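Local coordinates for protein lamina-associated polypeptide 2 isoforms alpha/zeta (Mus musculus, PDB 2V0X) that dimerizes through this largely helical domain as a component of the nuclear lamina, and probably associates with lamin A and chromosomes, at residues L40-E45 with E176-A181; L72-V77 with A109-Y114; K206-V211 with G221-K226. The protein carries 2 engineered substitutions. All blocks are in the same frame, centred on the assembly; numbering follows the deposited sequence.

Contact 1: L40-E45 with E176-A181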
loop_
_atom_site.group_PDB
_atom_site.type_symbol
_atom_site.label_atom_id
_atom_site.label_comp_id
_atom_site.label_asym_id
_atom_site.label_seq_id
_atom_site.Cartn_x
_atom_site.Cartn_y
_atom_site.Cartn_z
ATOM N N LEU B 40 -2.267 -13.197 8.187
ATOM C CA LEU B 40 -2.301 -12.677 9.552
ATOM C C LEU B 40 -0.931 -12.732 10.221
ATOM O O LEU B 40 -0.550 -11.805 10.945
ATOM C CB LEU B 40 -3.313 -13.447 10.398
ATOM C CG LEU B 40 -4.739 -12.890 10.469
ATOM C CD1 LEU B 40 -5.266 -12.526 9.082
ATOM C CD2 LEU B 40 -5.643 -13.914 11.151
ATOM N N LYS B 41 -0.198 -13.819 9.988
ATOM C CA LYS B 41 1.135 -13.985 10.555
ATOM C C LYS B 41 2.060 -12.854 10.113
ATOM O O LYS B 41 2.710 -12.224 10.945
ATOM C CB LYS B 41 1.758 -15.323 10.140
ATOM C CG LYS B 41 1.237 -16.532 10.889
ATOM C CD LYS B 41 1.960 -17.797 10.437
ATOM C CE LYS B 41 1.480 -19.020 11.205
ATOM N NZ LYS B 41 1.694 -18.887 12.675
ATOM N N VAL B 42 2.141 -12.621 8.804
ATOM C CA VAL B 42 2.999 -11.563 8.289
ATOM C C VAL B 42 2.635 -10.188 8.861
ATOM O O VAL B 42 3.520 -9.464 9.309
ATOM C CB VAL B 42 3.090 -11.559 6.721
ATOM C CG1 VAL B 42 1.778 -11.926 6.105
ATOM C CG2 VAL B 42 3.547 -10.201 6.207
ATOM N N VAL B 43 1.348 -9.852 8.890
ATOM C CA VAL B 43 0.925 -8.569 9.438
ATOM C C VAL B 43 1.363 -8.468 10.909
ATOM O O VAL B 43 2.006 -7.494 11.300
ATOM C CB VAL B 43 -0.615 -8.362 9.301
ATOM C CG1 VAL B 43 -1.049 -7.089 9.987
ATOM C CG2 VAL B 43 -1.020 -8.313 7.823
ATOM N N GLU B 44 1.105 -9.519 11.690
ATOM C CA GLU B 44 1.470 -9.532 13.107
ATOM C C GLU B 44 2.983 -9.463 13.354
ATOM O O GLU B 44 3.427 -8.839 14.326
ATOM C CB GLU B 44 0.882 -10.757 13.800
ATOM C CG GLU B 44 1.082 -10.772 15.311
ATOM C CD GLU B 44 0.656 -12.080 15.955
ATOM O OE1 GLU B 44 -0.081 -12.864 15.311
ATOM O OE2 GLU B 44 1.064 -12.325 17.111
ATOM N N GLU B 45 3.772 -10.091 12.483
ATOM C CA GLU B 45 5.228 -10.069 12.615
ATOM C C GLU B 45 5.769 -8.658 12.448
ATOM O O GLU B 45 6.664 -8.243 13.188
ATOM C CB GLU B 45 5.897 -10.974 11.580
ATOM C CG GLU B 45 5.701 -12.461 11.825
ATOM C CD GLU B 45 6.260 -13.313 10.698
ATOM O OE1 GLU B 45 7.485 -13.253 10.452
ATOM O OE2 GLU B 45 5.473 -14.043 10.057
ATOM N N GLU B 176 3.110 -7.415 -1.005
ATOM C CA GLU B 176 2.209 -6.253 -0.967
ATOM C C GLU B 176 1.580 -6.164 0.426
ATOM O O GLU B 176 1.481 -5.080 1.015
ATOM C CB GLU B 176 1.092 -6.383 -2.014
ATOM C CG GLU B 176 1.592 -6.517 -3.435
ATOM C CD GLU B 176 0.482 -6.660 -4.469
ATOM O OE1 GLU B 176 -0.378 -7.555 -4.329
ATOM O OE2 GLU B 176 0.497 -5.890 -5.447
ATOM N N VAL B 177 1.193 -7.320 0.955
ATOM C CA VAL B 177 0.588 -7.404 2.288
ATOM C C VAL B 177 1.612 -6.893 3.323
ATOM O O VAL B 177 1.274 -6.146 4.236
ATOM C CB VAL B 177 0.179 -8.885 2.623
ATOM C CG1 VAL B 177 -0.157 -9.048 4.136
ATOM C CG2 VAL B 177 -1.052 -9.298 1.803
ATOM N N ARG B 178 2.865 -7.302 3.158
ATOM C CA ARG B 178 3.949 -6.880 4.056
ATOM C C ARG B 178 4.149 -5.356 4.016
ATOM O O ARG B 178 4.229 -4.704 5.056
ATOM C CB ARG B 178 5.264 -7.595 3.682
ATOM C CG ARG B 178 6.429 -7.255 4.607
ATOM C CD ARG B 178 7.547 -8.278 4.518
ATOM N NE ARG B 178 7.109 -9.596 4.970
ATOM C CZ ARG B 178 7.386 -10.734 4.341
ATOM N NH1 ARG B 178 8.101 -10.726 3.220
ATOM N NH2 ARG B 178 6.952 -11.886 4.841
HETATM N N MSE B 179 4.243 -4.797 2.814
HETATM C CA MSE B 179 4.406 -3.356 2.655
HETATM C C MSE B 179 3.235 -2.584 3.270
HETATM O O MSE B 179 3.438 -1.539 3.909
HETATM C CB MSE B 179 4.589 -2.976 1.181
HETATM C CG MSE B 179 5.909 -3.457 0.541
HETATM SE SE MSE B 179 7.507 -3.142 1.656
HETATM C CE MSE B 179 7.202 -1.343 2.132
ATOM N N SER B 180 2.016 -3.102 3.091
ATOM C CA SER B 180 0.814 -2.478 3.647
ATOM C C SER B 180 0.845 -2.504 5.179
ATOM O O SER B 180 0.451 -1.539 5.824
ATOM C CB SER B 180 -0.457 -3.199 3.159
ATOM O OG SER B 180 -0.659 -3.012 1.765
ATOM N N ALA B 181 1.320 -3.609 5.745
ATOM C CA ALA B 181 1.401 -3.757 7.191
ATOM C C ALA B 181 2.392 -2.746 7.762
ATOM O O ALA B 181 2.123 -2.137 8.797
ATOM C CB ALA B 181 1.800 -5.187 7.582
#
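Two helical turns run side by side here: the axes of 40-45 and 176-181 approach to 8.9 Å and their N-to-C directions differ by 33°. The backbones come nearest between Val43 and Ala181, whose CA atoms are 5.3 Å apart, a separation that the short side chain of Ala181 permits. Ala181 CB lies 4.0 Å from Val43 CA, so the methyl rests against the main chain of the opposing helix, with Val43 CG1 just beyond it. The other branch of Val43, CG2, is anti to its own carbonyl carbon and meets Val177 CG1 at 3.9 Å, the two side chains crossing at about a right angle. Val177 CG1, itself anti to its backbone N (chi1 167°), also touches Val42 CG1 at 4.0 Å, and so sits against one methyl from each of two consecutive valines. This apolar seam fixes the short helix 35-46 to the flank of helix 152-196, which pairs with helix 100-146 in the long helical body of the dimerization domain. Met179, on another side of helix 152-196, packs on Ala116 and Ile123; Val177, besides its contacts here, packs on Leu121 of the second subunit. At the margin, Arg178 leaves its backbone with CG anti to N and bends at chi3 (-64°), which carries Arg178 NE to 3.8 Å from Val42 CG2, the guanidinium lying obliquely to it. No hydrogen bond joins the two segments. Within 176-181, Glu176 O accepts from both Ser180 N and Ser180 OG, the hydroxyl standing above the carbonyl plane.

Contact 2: L72-V77 with A109-Y114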
loop_
_atom_site.group_PDB
_atom_site.type_symbol
_atom_site.label_atom_id
_atom_site.label_comp_id
_atom_site.label_asym_id
_atom_site.label_seq_id
_atom_site.Cartn_x
_atom_site.Cartn_y
_atom_site.Cartn_z
ATOM N N LEU B 72 8.376 7.720 -7.136
ATOM C CA LEU B 72 8.668 6.764 -6.076
ATOM C C LEU B 72 9.448 7.265 -4.868
ATOM O O LEU B 72 9.371 6.677 -3.788
ATOM C CB LEU B 72 9.356 5.535 -6.681
ATOM C CG LEU B 72 8.462 4.873 -7.737
ATOM C CD1 LEU B 72 9.235 3.822 -8.488
ATOM C CD2 LEU B 72 7.241 4.264 -7.068
ATOM N N SER B 73 10.203 8.337 -5.047
ATOM C CA SER B 73 10.970 8.875 -3.938
ATOM C C SER B 73 10.159 9.853 -3.075
ATOM O O SER B 73 9.377 10.663 -3.578
ATOM C CB SER B 73 12.259 9.522 -4.455
ATOM O OG SER B 73 11.986 10.434 -5.512
ATOM N N VAL B 74 10.282 9.691 -1.765
ATOM C CA VAL B 74 9.609 10.544 -0.793
ATOM C C VAL B 74 9.891 12.004 -1.210
ATOM O O VAL B 74 11.036 12.383 -1.378
ATOM C CB VAL B 74 10.200 10.271 0.602
ATOM C CG1 VAL B 74 9.656 11.250 1.615
ATOM C CG2 VAL B 74 9.931 8.829 1.022
ATOM N N PRO B 75 8.846 12.821 -1.412
ATOM C CA PRO B 75 9.140 14.192 -1.817
ATOM C C PRO B 75 9.928 14.968 -0.767
ATOM O O PRO B 75 9.743 14.782 0.439
ATOM C CB PRO B 75 7.763 14.777 -2.098
ATOM C CG PRO B 75 6.872 14.034 -1.210
ATOM C CD PRO B 75 7.402 12.613 -1.245
ATOM N N LYS B 76 10.867 15.768 -1.254
ATOM C CA LYS B 76 11.738 16.583 -0.414
ATOM C C LYS B 76 11.227 18.010 -0.378
ATOM O O LYS B 76 10.530 18.455 -1.289
ATOM C CB LYS B 76 13.159 16.555 -0.993
ATOM C CG LYS B 76 14.193 17.385 -0.251
ATOM C CD LYS B 76 15.552 17.332 -0.954
ATOM C CE LYS B 76 15.548 18.097 -2.276
ATOM N NZ LYS B 76 15.447 19.583 -2.084
ATOM N N VAL B 77 11.535 18.721 0.697
ATOM C CA VAL B 77 11.115 20.111 0.810
ATOM C C VAL B 77 12.157 20.940 0.065
ATOM O O VAL B 77 13.364 20.750 0.240
ATOM C CB VAL B 77 11.017 20.558 2.279
ATOM C CG1 VAL B 77 10.228 21.858 2.368
ATOM C CG2 VAL B 77 10.346 19.469 3.112
ATOM N N ALA B 109 7.164 9.178 10.460
ATOM C CA ALA B 109 6.034 8.278 10.244
ATOM C C ALA B 109 5.387 8.514 8.882
ATOM O O ALA B 109 5.058 7.554 8.187
ATOM C CB ALA B 109 5.016 8.422 11.335
ATOM N N LEU B 110 5.195 9.780 8.503
ATOM C CA LEU B 110 4.571 10.094 7.214
ATOM C C LEU B 110 5.492 9.731 6.039
ATOM O O LEU B 110 5.017 9.329 4.971
ATOM C CB LEU B 110 4.163 11.579 7.143
ATOM C CG LEU B 110 3.085 12.082 8.123
ATOM C CD1 LEU B 110 3.198 13.584 8.369
ATOM C CD2 LEU B 110 1.705 11.720 7.630
ATOM N N CYS B 111 6.801 9.872 6.238
ATOM C CA CYS B 111 7.782 9.539 5.204
ATOM C C CYS B 111 7.793 8.030 4.971
ATOM O O CYS B 111 7.836 7.559 3.834
ATOM C CB CYS B 111 9.192 10.027 5.602
ATOM S SG CYS B 111 9.451 11.839 5.394
ATOM N N ARG B 112 7.797 7.283 6.065
ATOM C CA ARG B 112 7.788 5.836 6.004
ATOM C C ARG B 112 6.478 5.373 5.390
ATOM O O ARG B 112 6.490 4.456 4.593
ATOM C CB ARG B 112 8.022 5.239 7.392
ATOM C CG ARG B 112 9.380 5.673 7.918
ATOM C CD ARG B 112 10.206 4.539 8.418
ATOM N NE ARG B 112 9.913 4.241 9.800
ATOM C CZ ARG B 112 10.814 4.248 10.779
ATOM N NH1 ARG B 112 12.086 4.544 10.538
ATOM N NH2 ARG B 112 10.436 3.948 12.008
ATOM N N SER B 113 5.372 6.059 5.694
ATOM C CA SER B 113 4.090 5.696 5.097
ATOM C C SER B 113 4.201 5.843 3.574
ATOM O O SER B 113 3.774 4.975 2.821
ATOM C CB SER B 113 2.968 6.603 5.608
ATOM O OG SER B 113 2.697 6.356 6.984
ATOM N N TYR B 114 4.798 6.942 3.135
ATOM C CA TYR B 114 4.940 7.200 1.714
ATOM C C TYR B 114 5.799 6.128 1.062
ATOM O O TYR B 114 5.442 5.570 0.018
ATOM C CB TYR B 114 5.564 8.579 1.470
ATOM C CG TYR B 114 5.590 9.011 0.017
ATOM C CD1 TYR B 114 4.704 9.971 -0.450
ATOM C CD2 TYR B 114 6.505 8.464 -0.889
ATOM C CE1 TYR B 114 4.720 10.386 -1.774
ATOM C CE2 TYR B 114 6.526 8.868 -2.242
ATOM C CZ TYR B 114 5.628 9.835 -2.669
ATOM O OH TYR B 114 5.616 10.272 -3.971
#
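An irregular segment, 72-77, passes beside helical residues 109-114, the backbones being nearest between Val74 CA and Tyr114 CA at 6.3 Å. Tyr114 carries most of the contact. Its CG is anti to the backbone N (chi1 -173°), which extends the ring from the helix into the bend of the loop. Pro75 meets the ring tip to tip: CD lies over one face, 3.7 Å from the Tyr114 ring centroid and 18° off the normal, the geometry of a CH-pi interaction, displaced toward the rim so that Pro75 CD is 3.5 Å from Tyr114 CE1. At the edge, in the ring plane, sits Leu72 O, 3.9 Å from Tyr114 CE2. The phenol is held by a hydrogen bond from Tyr114 OH to Ile71 O, which secures the ring to the end of helix 66-72, where Ser73 is the first residue to leave helical backbone angles.

Val74 divides its two methyls between the partners. Val74 CG1, anti to the backbone N, reaches Cys111 SG at 3.8 Å; Val74 CG2 touches Tyr114 CD2 at 3.9 Å as the valine and tyrosine side chains slide past each other in opposite directions. Val74 CG2 also lies 3.7 Å from Cys111 O, a carbonyl of the helix backbone. No hydrogen bond spans the two segments, so apolar and CH-pi contacts carry the join.

The loop between helices 66-72 and 79-87 thus lies along helix 100-146, while Ser113 of that helix packs on Ser186 of helix 152-196. Arg191 of the second subunit donates to Pro75 O, and Ser187 of the second subunit hydrogen-bonds to Leu110 O, which places the contact at the dimer interface.

Contact 3: K206-V211 with G221-K226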
loop_
_atom_site.group_PDB
_atom_site.type_symbol
_atom_site.label_atom_id
_atom_site.label_comp_id
_atom_site.label_asym_id
_atom_site.label_seq_id
_atom_site.Cartn_x
_atom_site.Cartn_y
_atom_site.Cartn_z
ATOM N N LYS B 206 4.487 7.033 28.699
ATOM C CA LYS B 206 4.385 7.428 27.300
ATOM C C LYS B 206 5.374 6.653 26.452
ATOM O O LYS B 206 5.085 6.299 25.304
ATOM C CB LYS B 206 4.688 8.927 27.134
ATOM C CG LYS B 206 3.615 9.866 27.640
ATOM C CD LYS B 206 4.007 11.324 27.377
ATOM C CE LYS B 206 2.866 12.263 27.711
ATOM N NZ LYS B 206 3.120 13.646 27.232
ATOM N N ASN B 207 6.571 6.454 26.992
ATOM C CA ASN B 207 7.597 5.727 26.274
ATOM C C ASN B 207 7.121 4.290 26.077
ATOM O O ASN B 207 7.149 3.769 24.968
ATOM C CB ASN B 207 8.919 5.743 27.051
ATOM C CG ASN B 207 9.551 7.135 27.131
ATOM O OD1 ASN B 207 10.501 7.347 27.882
ATOM N ND2 ASN B 207 9.039 8.076 26.350
ATOM N N LYS B 208 6.652 3.678 27.159
ATOM C CA LYS B 208 6.151 2.302 27.143
ATOM C C LYS B 208 5.015 2.094 26.126
ATOM O O LYS B 208 5.056 1.161 25.331
ATOM C CB LYS B 208 5.671 1.921 28.543
ATOM C CG LYS B 208 5.394 0.445 28.746
ATOM C CD LYS B 208 5.021 0.167 30.197
ATOM C CE LYS B 208 4.902 -1.327 30.475
ATOM N NZ LYS B 208 6.178 -2.059 30.236
ATOM N N LEU B 209 4.015 2.970 26.149
ATOM C CA LEU B 209 2.883 2.865 25.233
ATOM C C LEU B 209 3.289 3.041 23.768
ATOM O O LEU B 209 2.781 2.359 22.878
ATOM C CB LEU B 209 1.808 3.891 25.601
ATOM C CG LEU B 209 1.056 3.661 26.914
ATOM C CD1 LEU B 209 0.190 4.845 27.149
ATOM C CD2 LEU B 209 0.203 2.394 26.873
ATOM N N THR B 210 4.214 3.959 23.530
ATOM C CA THR B 210 4.701 4.239 22.192
ATOM C C THR B 210 5.483 3.091 21.526
ATOM O O THR B 210 5.366 2.900 20.324
ATOM C CB THR B 210 5.580 5.516 22.204
ATOM O OG1 THR B 210 4.769 6.636 22.575
ATOM C CG2 THR B 210 6.192 5.770 20.830
ATOM N N VAL B 211 6.284 2.349 22.294
ATOM C CA VAL B 211 7.096 1.258 21.726
ATOM C C VAL B 211 6.465 -0.136 21.837
ATOM O O VAL B 211 7.054 -1.137 21.416
ATOM C CB VAL B 211 8.519 1.218 22.345
ATOM C CG1 VAL B 211 9.203 2.573 22.187
ATOM C CG2 VAL B 211 8.455 0.812 23.815
ATOM N N GLY B 221 -3.995 -0.684 22.415
ATOM C CA GLY B 221 -4.527 -1.958 22.888
ATOM C C GLY B 221 -3.490 -3.044 23.123
ATOM O O GLY B 221 -2.529 -3.185 22.363
ATOM N N GLY B 222 -3.682 -3.809 24.193
ATOM C CA GLY B 222 -2.745 -4.870 24.519
ATOM C C GLY B 222 -1.702 -4.418 25.528
ATOM O O GLY B 222 -1.162 -5.230 26.282
ATOM N N GLU B 223 -1.427 -3.117 25.547
ATOM C CA GLU B 223 -0.445 -2.548 26.463
ATOM C C GLU B 223 -1.075 -1.526 27.412
ATOM O O GLU B 223 -0.666 -1.413 28.568
ATOM C CB GLU B 223 0.684 -1.885 25.668
ATOM C CG GLU B 223 1.788 -1.243 26.509
ATOM C CD GLU B 223 2.687 -2.257 27.191
ATOM O OE1 GLU B 223 2.689 -2.298 28.438
ATOM O OE2 GLU B 223 3.401 -3.005 26.484
ATOM N N VAL B 224 -2.091 -0.815 26.928
ATOM C CA VAL B 224 -2.774 0.223 27.703
ATOM C C VAL B 224 -3.140 -0.131 29.157
ATOM O O VAL B 224 -2.803 0.614 30.080
ATOM C CB VAL B 224 -4.025 0.760 26.934
ATOM C CG1 VAL B 224 -5.118 -0.294 26.851
ATOM C CG2 VAL B 224 -4.534 2.038 27.568
ATOM N N HIS B 225 -3.753 -1.298 29.355
ATOM C CA HIS B 225 -4.187 -1.763 30.677
ATOM C C HIS B 225 -3.051 -1.958 31.686
ATOM O O HIS B 225 -3.283 -1.974 32.895
ATOM C CB HIS B 225 -4.982 -3.064 30.544
ATOM C CG HIS B 225 -6.084 -2.999 29.532
ATOM N ND1 HIS B 225 -5.942 -3.475 28.245
ATOM C CD2 HIS B 225 -7.347 -2.519 29.618
ATOM C CE1 HIS B 225 -7.073 -3.293 27.583
ATOM N NE2 HIS B 225 -7.939 -2.715 28.394
ATOM N N LYS B 226 -1.831 -2.118 31.184
ATOM C CA LYS B 226 -0.662 -2.300 32.038
ATOM C C LYS B 226 -0.222 -0.965 32.646
ATOM O O LYS B 226 0.676 -0.922 33.488
ATOM C CB LYS B 226 0.493 -2.922 31.238
ATOM C CG LYS B 226 0.178 -4.300 30.653
ATOM C CD LYS B 226 1.316 -4.838 29.802
ATOM C CE LYS B 226 2.600 -4.993 30.603
ATOM N NZ LYS B 226 2.462 -5.948 31.741
#
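The polar part of the contact is one long ion pair, between Lys208 and Glu223. Lys208 leaves its helix with CG anti to the backbone N and stays extended until it bends at chi4 (61°). Glu223 bends at chi2 (72°), and the two side chains cross at about a right angle. Glu223 OE1 therefore lies against the aliphatic chain, 3.2 Å from Lys208 CE, while Lys208 NZ is 3.9 Å from the same oxygen, with no hydrogen bond. OE1 is buried by the contact without a partner in the model; a second charge, Lys226 NZ, 4.9 Å from Glu223 OE1, may help to offset the carboxylate. An alanine in place of Glu223 would remove CG and the carboxylate, and with them the ion pair, and would probably leave Lys208 and Leu209 less covered.

Apolar contact lies beneath. Leu209 CD2 reaches Glu223 CG at 4.0 Å and Val224 CA at 3.8 Å, and Val224 packs on Asp78 of the second subunit.

Hydrogen bonds shape each segment separately. Lys206 O accepts from Thr210 N and from Thr210 OG1, the hydroxyl lying in the carbonyl plane; Lys226 N bonds to Glu223 O at 2.9 Å. Gly222 has a positive phi (95°), at which a side chain would strike the preceding carbonyl oxygen.

Beyond helix 203-211 the C-terminal segment doubles back, through the glycine pair Gly221-Gly222 and a 3-10 turn at 224-226, onto that short helix.

In the fold
From the N terminus, helix 35-46 opens contact 1, which closes only when helix 152-196 arrives, a loop of 130 residues. Contact 2 both opens and closes within that span: its loop, after helix 66-72, waits 31 residues for helix 100-146. The two loops thus nest without crossing. Contact 3 follows in series, a short closure of nine residues after helix 152-196 has ended. Contacts 1 and 2, whose centres are about 20 Å apart, attach N-terminal pieces to the two long consecutive helices. Contact 3 folds the C-terminal tail onto helix 203-211. The centres of contacts 2 and 3 are about 27 Å apart. Though none touches another, all three reach the second subunit.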